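Local coordinates for inulin fructotransferase (Bacillus sp. snu-7, PDB 2INV), which catalyses intramolecular fructosyl transfer that breaks inulin down, probably releasing a cyclic difructose dianhydride, at residues S172-G177 and A194-D199; L256-G261 and M279-N284. All coordinates share one frame; numbering follows the deposited sequence.

How the contacts relate
Both contacts join successive rungs of a right-handed parallel beta-helix, and contact 1 closes along the chain before contact 2 begins. They lie in different columns: that of 196-198 runs on through 219-221 and 243-245, that of 258-260 comes from 207-211 and 232-240. Their centres are about 21 Å apart and their nearest atoms about 11 Å. Contact 1 faces two other subunits of the trimer, one of them through Asp199 alone; no other chain of the assembly touches contact 2. Ala194, which follows the glycan-pocket residue Asp193, has its side chain about 6 Å from a fructose; Leu256, a few residues after Phe250, Pro251 and Arg252 of the other glycan pocket, has its about 9 Å from one.

Contact 1 of 2, residues S172-G177 and A194-D199; sequences SFHITG and ALRVND
Two neighbouring rungs of the right-handed parallel beta-helix meet here, strands 174-176 and 196-198 running parallel with their axes 4.8 Å apart. The tight part lies around Ile175, whose backbone N donates to Arg196 O at 2.7 Å, nearly along the C=O axis. Ile175 and Val197 turn to the buried apolar side, where Ile175 CB lies 4.3 Å from Val197 CG2; just before the strands, Leu195 CD1 packs closer, 3.5 Å from Phe173 CB. Strands 135-146 and 185-193 pack against this group.

The other face is polar and turned to a second subunit. His174 has CG anti to its backbone N (chi1 -163°), and its ring lies between Thr176 CG2 and the Arg196 guanidinium. Ring and guanidinium, flat groups able to lie face on face, stack with centres 4.2 Å apart and planes at 23°. Asp199 of the second subunit anchors both: its OD1 forms a salt bridge with Arg196 NH1, its OD2 a weak hydrogen bond with His174 NE2. Arg196 NH2 donates to a water that donates to Phe173 O and Ala194 O.

Towards the other end the pairing loosens, and Asn198 and Asp199 are partly exposed. Gly177, at positive phi, a conformation glycine adopts easily, makes only a weak bond from N to Asp199 O (3.0 Å). Asp199 OD1 forms a salt bridge with Arg196 of the third subunit, whose His174 donates to OD2. Thr176 OG1, anti to its backbone N, donates to Asn198 O at 2.8 Å, from above the carbonyl plane. It also accepts from a second water, which donates to Asp199 OD2 at 2.8 Å.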
loop_
_atom_site.group_PDB
_atom_site.type_symbol
_atom_site.label_atom_id
_atom_site.label_comp_id
_atom_site.label_asym_id
_atom_site.label_seq_id
_atom_site.Cartn_x
_atom_site.Cartn_y
_atom_site.Cartn_z
ATOM N N SER A 172 -10.674 -13.361 6.800
ATOM C CA SER A 172 -10.538 -12.607 5.567
ATOM C C SER A 172 -11.452 -11.391 5.453
ATOM O O SER A 172 -12.037 -11.152 4.395
ATOM C CB SER A 172 -10.767 -13.530 4.374
ATOM O OG SER A 172 -10.065 -13.052 3.243
ATOM N N PHE A 173 -11.575 -10.606 6.519
ATOM C CA PHE A 173 -12.417 -9.419 6.442
ATOM C C PHE A 173 -11.639 -8.341 5.709
ATOM O O PHE A 173 -10.400 -8.358 5.702
ATOM C CB PHE A 173 -12.821 -8.954 7.840
ATOM C CG PHE A 173 -14.078 -9.616 8.354
ATOM C CD1 PHE A 173 -14.426 -10.896 7.934
ATOM C CD2 PHE A 173 -14.896 -8.976 9.273
ATOM C CE1 PHE A 173 -15.565 -11.527 8.422
ATOM C CE2 PHE A 173 -16.037 -9.596 9.768
ATOM C CZ PHE A 173 -16.376 -10.877 9.345
ATOM N N HIS A 174 -12.365 -7.418 5.082
ATOM C CA HIS A 174 -11.754 -6.331 4.328
ATOM C C HIS A 174 -12.468 -5.022 4.652
ATOM O O HIS A 174 -13.689 -4.905 4.479
ATOM C CB HIS A 174 -11.858 -6.640 2.833
ATOM C CG HIS A 174 -10.948 -5.827 1.969
ATOM N ND1 HIS A 174 -10.084 -4.878 2.472
ATOM C CD2 HIS A 174 -10.729 -5.861 0.632
ATOM C CE1 HIS A 174 -9.375 -4.363 1.484
ATOM N NE2 HIS A 174 -9.746 -4.941 0.358
ATOM N N ILE A 175 -11.698 -4.048 5.130
ATOM C CA ILE A 175 -12.228 -2.738 5.494
ATOM C C ILE A 175 -11.449 -1.678 4.720
ATOM O O ILE A 175 -10.358 -1.293 5.141
ATOM C CB ILE A 175 -12.016 -2.452 6.996
ATOM C CG1 ILE A 175 -12.656 -3.550 7.853
ATOM C CG2 ILE A 175 -12.575 -1.079 7.350
ATOM C CD1 ILE A 175 -14.168 -3.653 7.708
ATOM N N THR A 176 -11.980 -1.211 3.594
ATOM C CA THR A 176 -11.249 -0.212 2.824
ATOM C C THR A 176 -12.052 0.978 2.288
ATOM O O THR A 176 -13.265 0.916 2.140
ATOM C CB THR A 176 -10.493 -0.885 1.655
ATOM O OG1 THR A 176 -9.717 0.096 0.959
ATOM C CG2 THR A 176 -11.473 -1.535 0.689
ATOM N N GLY A 177 -11.336 2.068 2.026
ATOM C CA GLY A 177 -11.916 3.295 1.500
ATOM C C GLY A 177 -12.936 3.984 2.380
ATOM O O GLY A 177 -13.689 4.834 1.918
ATOM N N ALA A 194 -6.295 -12.741 8.976
ATOM C CA ALA A 194 -6.122 -12.337 7.579
ATOM C C ALA A 194 -6.969 -11.107 7.287
ATOM O O ALA A 194 -7.460 -10.924 6.168
ATOM C CB ALA A 194 -6.511 -13.472 6.644
ATOM N N LEU A 195 -7.138 -10.277 8.311
ATOM C CA LEU A 195 -7.918 -9.059 8.195
ATOM C C LEU A 195 -7.153 -7.993 7.447
ATOM O O LEU A 195 -5.922 -7.925 7.494
ATOM C CB LEU A 195 -8.276 -8.495 9.573
ATOM C CG LEU A 195 -8.784 -7.042 9.560
ATOM C CD1 LEU A 195 -10.178 -6.988 8.963
ATOM C CD2 LEU A 195 -8.785 -6.485 10.970
ATOM N N ARG A 196 -7.900 -7.158 6.748
ATOM C CA ARG A 196 -7.278 -6.078 6.036
ATOM C C ARG A 196 -7.999 -4.780 6.274
ATOM O O ARG A 196 -9.203 -4.650 6.030
ATOM C CB ARG A 196 -7.224 -6.356 4.555
ATOM C CG ARG A 196 -5.855 -6.801 4.121
ATOM C CD ARG A 196 -5.911 -7.137 2.683
ATOM N NE ARG A 196 -6.898 -8.182 2.468
ATOM C CZ ARG A 196 -7.492 -8.401 1.303
ATOM N NH1 ARG A 196 -7.200 -7.641 0.251
ATOM N NH2 ARG A 196 -8.367 -9.387 1.182
ATOM N N VAL A 197 -7.225 -3.833 6.777
ATOM C CA VAL A 197 -7.683 -2.504 7.088
ATOM C C VAL A 197 -6.699 -1.640 6.314
ATOM O O VAL A 197 -5.574 -1.429 6.750
ATOM C CB VAL A 197 -7.565 -2.276 8.605
ATOM C CG1 VAL A 197 -7.934 -0.859 8.964
ATOM C CG2 VAL A 197 -8.459 -3.263 9.348
ATOM N N ASN A 198 -7.121 -1.159 5.150
ATOM C CA ASN A 198 -6.248 -0.356 4.292
ATOM C C ASN A 198 -6.986 0.735 3.519
ATOM O O ASN A 198 -8.162 0.583 3.183
ATOM C CB ASN A 198 -5.549 -1.269 3.280
ATOM C CG ASN A 198 -6.496 -1.772 2.212
ATOM O OD1 ASN A 198 -7.443 -2.510 2.507
ATOM N ND2 ASN A 198 -6.259 -1.365 0.963
ATOM N N ASP A 199 -6.277 1.826 3.238
ATOM C CA ASP A 199 -6.819 2.945 2.474
ATOM C C ASP A 199 -8.046 3.598 3.135
ATOM O O ASP A 199 -9.024 3.909 2.455
ATOM C CB ASP A 199 -7.193 2.462 1.069
ATOM C CG ASP A 199 -7.120 3.561 0.030
ATOM O OD1 ASP A 199 -6.445 4.579 0.283
ATOM O OD2 ASP A 199 -7.734 3.405 -1.047
HETATM O O HOH W 1 -8.844 -9.638 3.962
HETATM O O HOH W 2 -9.724 1.493 -1.324
#

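Contact 2 of 2, residues L256-G261 and M279-N284; sequences LIEFTG and MLRLLN
Leu256 N and Ile257 N, at a corner of the chain, both donate to Met279 O, the first at 2.6 Å on a lone pair, the second nearly along the C=O axis. Leu256 also lies beside the selenomethionine Met279, CD1 against CG. Ile257 sets CB on Leu280 CG at 4.1 Å, and its O takes an almost straight bond from Arg281 N. Glu258 extends alongside Arg281, with OE1 over a guanidinium face. At 4.3 Å from Glu258 OE1 to Arg281 NH1 this is charge proximity alone; Ser255 and Arg254 hold the carboxylate, Arg254 O and Gly278 O the guanidinium. Phe259 CD2 lies 3.7 Å from Leu282 CD1, the side chains side by side, pointing the same way; this bulky apolar pair suits the buried face shared with Ile257 and Leu280, beside Ala236 and Cys286. Thr260 holds OG1 anti to its backbone N (chi1 170°) and donates to a lone pair of Asn284 OD1 at 2.8 Å. Losing that hydroxyl to an alanine here would probably leave Asn284 less firmly held. Gly261 ends the strand at positive phi, easy for glycine, and its N donates to Leu283 O. Such in-register parallel strands, with corners between them, typify stacked rungs of a right-handed parallel beta-helix.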
loop_
_atom_site.group_PDB
_atom_site.type_symbol
_atom_site.label_atom_id
_atom_site.label_comp_id
_atom_site.label_asym_id
_atom_site.label_seq_id
_atom_site.Cartn_x
_atom_site.Cartn_y
_atom_site.Cartn_z
ATOM N N LEU A 256 -0.152 6.103 19.444
ATOM C CA LEU A 256 -0.430 6.030 18.015
ATOM C C LEU A 256 -0.433 4.568 17.605
ATOM O O LEU A 256 -1.229 4.148 16.769
ATOM C CB LEU A 256 0.613 6.813 17.213
ATOM C CG LEU A 256 0.622 8.331 17.421
ATOM C CD1 LEU A 256 1.661 8.951 16.502
ATOM C CD2 LEU A 256 -0.755 8.923 17.139
ATOM N N ILE A 257 0.468 3.796 18.197
ATOM C CA ILE A 257 0.545 2.372 17.931
ATOM C C ILE A 257 0.769 1.701 19.263
ATOM O O ILE A 257 1.755 1.964 19.954
ATOM C CB ILE A 257 1.675 2.023 16.959
ATOM C CG1 ILE A 257 1.338 2.580 15.576
ATOM C CG2 ILE A 257 1.856 0.506 16.893
ATOM C CD1 ILE A 257 2.433 2.411 14.559
ATOM N N GLU A 258 -0.161 0.827 19.619
ATOM C CA GLU A 258 -0.097 0.176 20.907
ATOM C C GLU A 258 -0.387 -1.312 20.839
ATOM O O GLU A 258 -1.518 -1.736 20.581
ATOM C CB GLU A 258 -1.084 0.872 21.844
ATOM C CG GLU A 258 -0.913 0.553 23.292
ATOM C CD GLU A 258 -1.933 1.287 24.126
ATOM O OE1 GLU A 258 -2.111 2.506 23.891
ATOM O OE2 GLU A 258 -2.558 0.664 25.018
ATOM N N PHE A 259 0.653 -2.098 21.091
ATOM C CA PHE A 259 0.564 -3.551 21.076
ATOM C C PHE A 259 0.629 -4.097 22.498
ATOM O O PHE A 259 1.481 -3.680 23.273
ATOM C CB PHE A 259 1.771 -4.171 20.358
ATOM C CG PHE A 259 1.829 -3.938 18.876
ATOM C CD1 PHE A 259 0.770 -3.367 18.184
ATOM C CD2 PHE A 259 2.954 -4.358 18.156
ATOM C CE1 PHE A 259 0.829 -3.221 16.791
ATOM C CE2 PHE A 259 3.015 -4.216 16.783
ATOM C CZ PHE A 259 1.951 -3.648 16.097
ATOM N N THR A 260 -0.268 -4.996 22.868
ATOM C CA THR A 260 -0.107 -5.611 24.168
ATOM C C THR A 260 0.034 -7.097 23.914
ATOM O O THR A 260 -0.851 -7.737 23.350
ATOM C CB THR A 260 -1.252 -5.347 25.185
ATOM O OG1 THR A 260 -1.063 -6.210 26.321
ATOM C CG2 THR A 260 -2.610 -5.596 24.576
ATOM N N GLY A 261 1.190 -7.620 24.304
ATOM C CA GLY A 261 1.473 -9.031 24.143
ATOM C C GLY A 261 1.434 -9.557 22.719
ATOM O O GLY A 261 1.036 -10.700 22.505
HETATM N N MSE A 279 4.048 7.311 22.064
HETATM C CA MSE A 279 3.334 7.276 20.786
HETATM C C MSE A 279 3.329 5.850 20.237
HETATM O O MSE A 279 2.364 5.414 19.600
HETATM C CB MSE A 279 4.012 8.223 19.777
HETATM C CG MSE A 279 3.650 9.680 19.960
HETATM SE SE MSE A 279 4.985 10.926 19.340
HETATM C CE MSE A 279 6.318 10.717 20.725
ATOM N N LEU A 280 4.412 5.128 20.511
ATOM C CA LEU A 280 4.587 3.754 20.053
ATOM C C LEU A 280 4.819 2.910 21.305
ATOM O O LEU A 280 5.865 3.021 21.947
ATOM C CB LEU A 280 5.818 3.668 19.138
ATOM C CG LEU A 280 5.551 2.406 18.087
ATOM C CD1 LEU A 280 6.413 2.690 16.877
ATOM C CD2 LEU A 280 5.848 1.168 18.854
ATOM N N ARG A 281 3.858 2.056 21.650
ATOM C CA ARG A 281 3.987 1.239 22.855
ATOM C C ARG A 281 3.966 -0.277 22.679
ATOM O O ARG A 281 3.085 -0.837 22.029
ATOM C CB ARG A 281 2.902 1.623 23.859
ATOM C CG ARG A 281 2.885 3.095 24.234
ATOM C CD ARG A 281 1.880 3.347 25.346
ATOM N NE ARG A 281 1.350 4.707 25.314
ATOM C CZ ARG A 281 0.465 5.183 26.184
ATOM N NH1 ARG A 281 0.010 4.405 27.158
ATOM N NH2 ARG A 281 0.032 6.433 26.085
ATOM N N LEU A 282 4.954 -0.932 23.278
ATOM C CA LEU A 282 5.062 -2.388 23.261
ATOM C C LEU A 282 4.982 -2.790 24.725
ATOM O O LEU A 282 5.954 -2.738 25.479
ATOM C CB LEU A 282 6.375 -2.850 22.624
ATOM C CG LEU A 282 6.145 -3.571 21.289
ATOM C CD1 LEU A 282 5.429 -2.655 20.313
ATOM C CD2 LEU A 282 7.473 -4.035 20.712
ATOM N N LEU A 283 3.774 -3.171 25.114
ATOM C CA LEU A 283 3.437 -3.528 26.485
ATOM C C LEU A 283 3.146 -4.988 26.771
ATOM O O LEU A 283 2.894 -5.789 25.875
ATOM C CB LEU A 283 2.209 -2.725 26.908
ATOM C CG LEU A 283 2.226 -1.260 26.476
ATOM C CD1 LEU A 283 0.863 -0.622 26.683
ATOM C CD2 LEU A 283 3.297 -0.546 27.269
ATOM N N ASN A 284 3.180 -5.305 28.057
ATOM C CA ASN A 284 2.881 -6.629 28.558
ATOM C C ASN A 284 3.543 -7.744 27.754
ATOM O O ASN A 284 2.876 -8.592 27.159
ATOM C CB ASN A 284 1.362 -6.775 28.583
ATOM C CG ASN A 284 0.690 -5.575 29.228
ATOM O OD1 ASN A 284 -0.391 -5.148 28.813
ATOM N ND2 ASN A 284 1.348 -5.005 30.232
#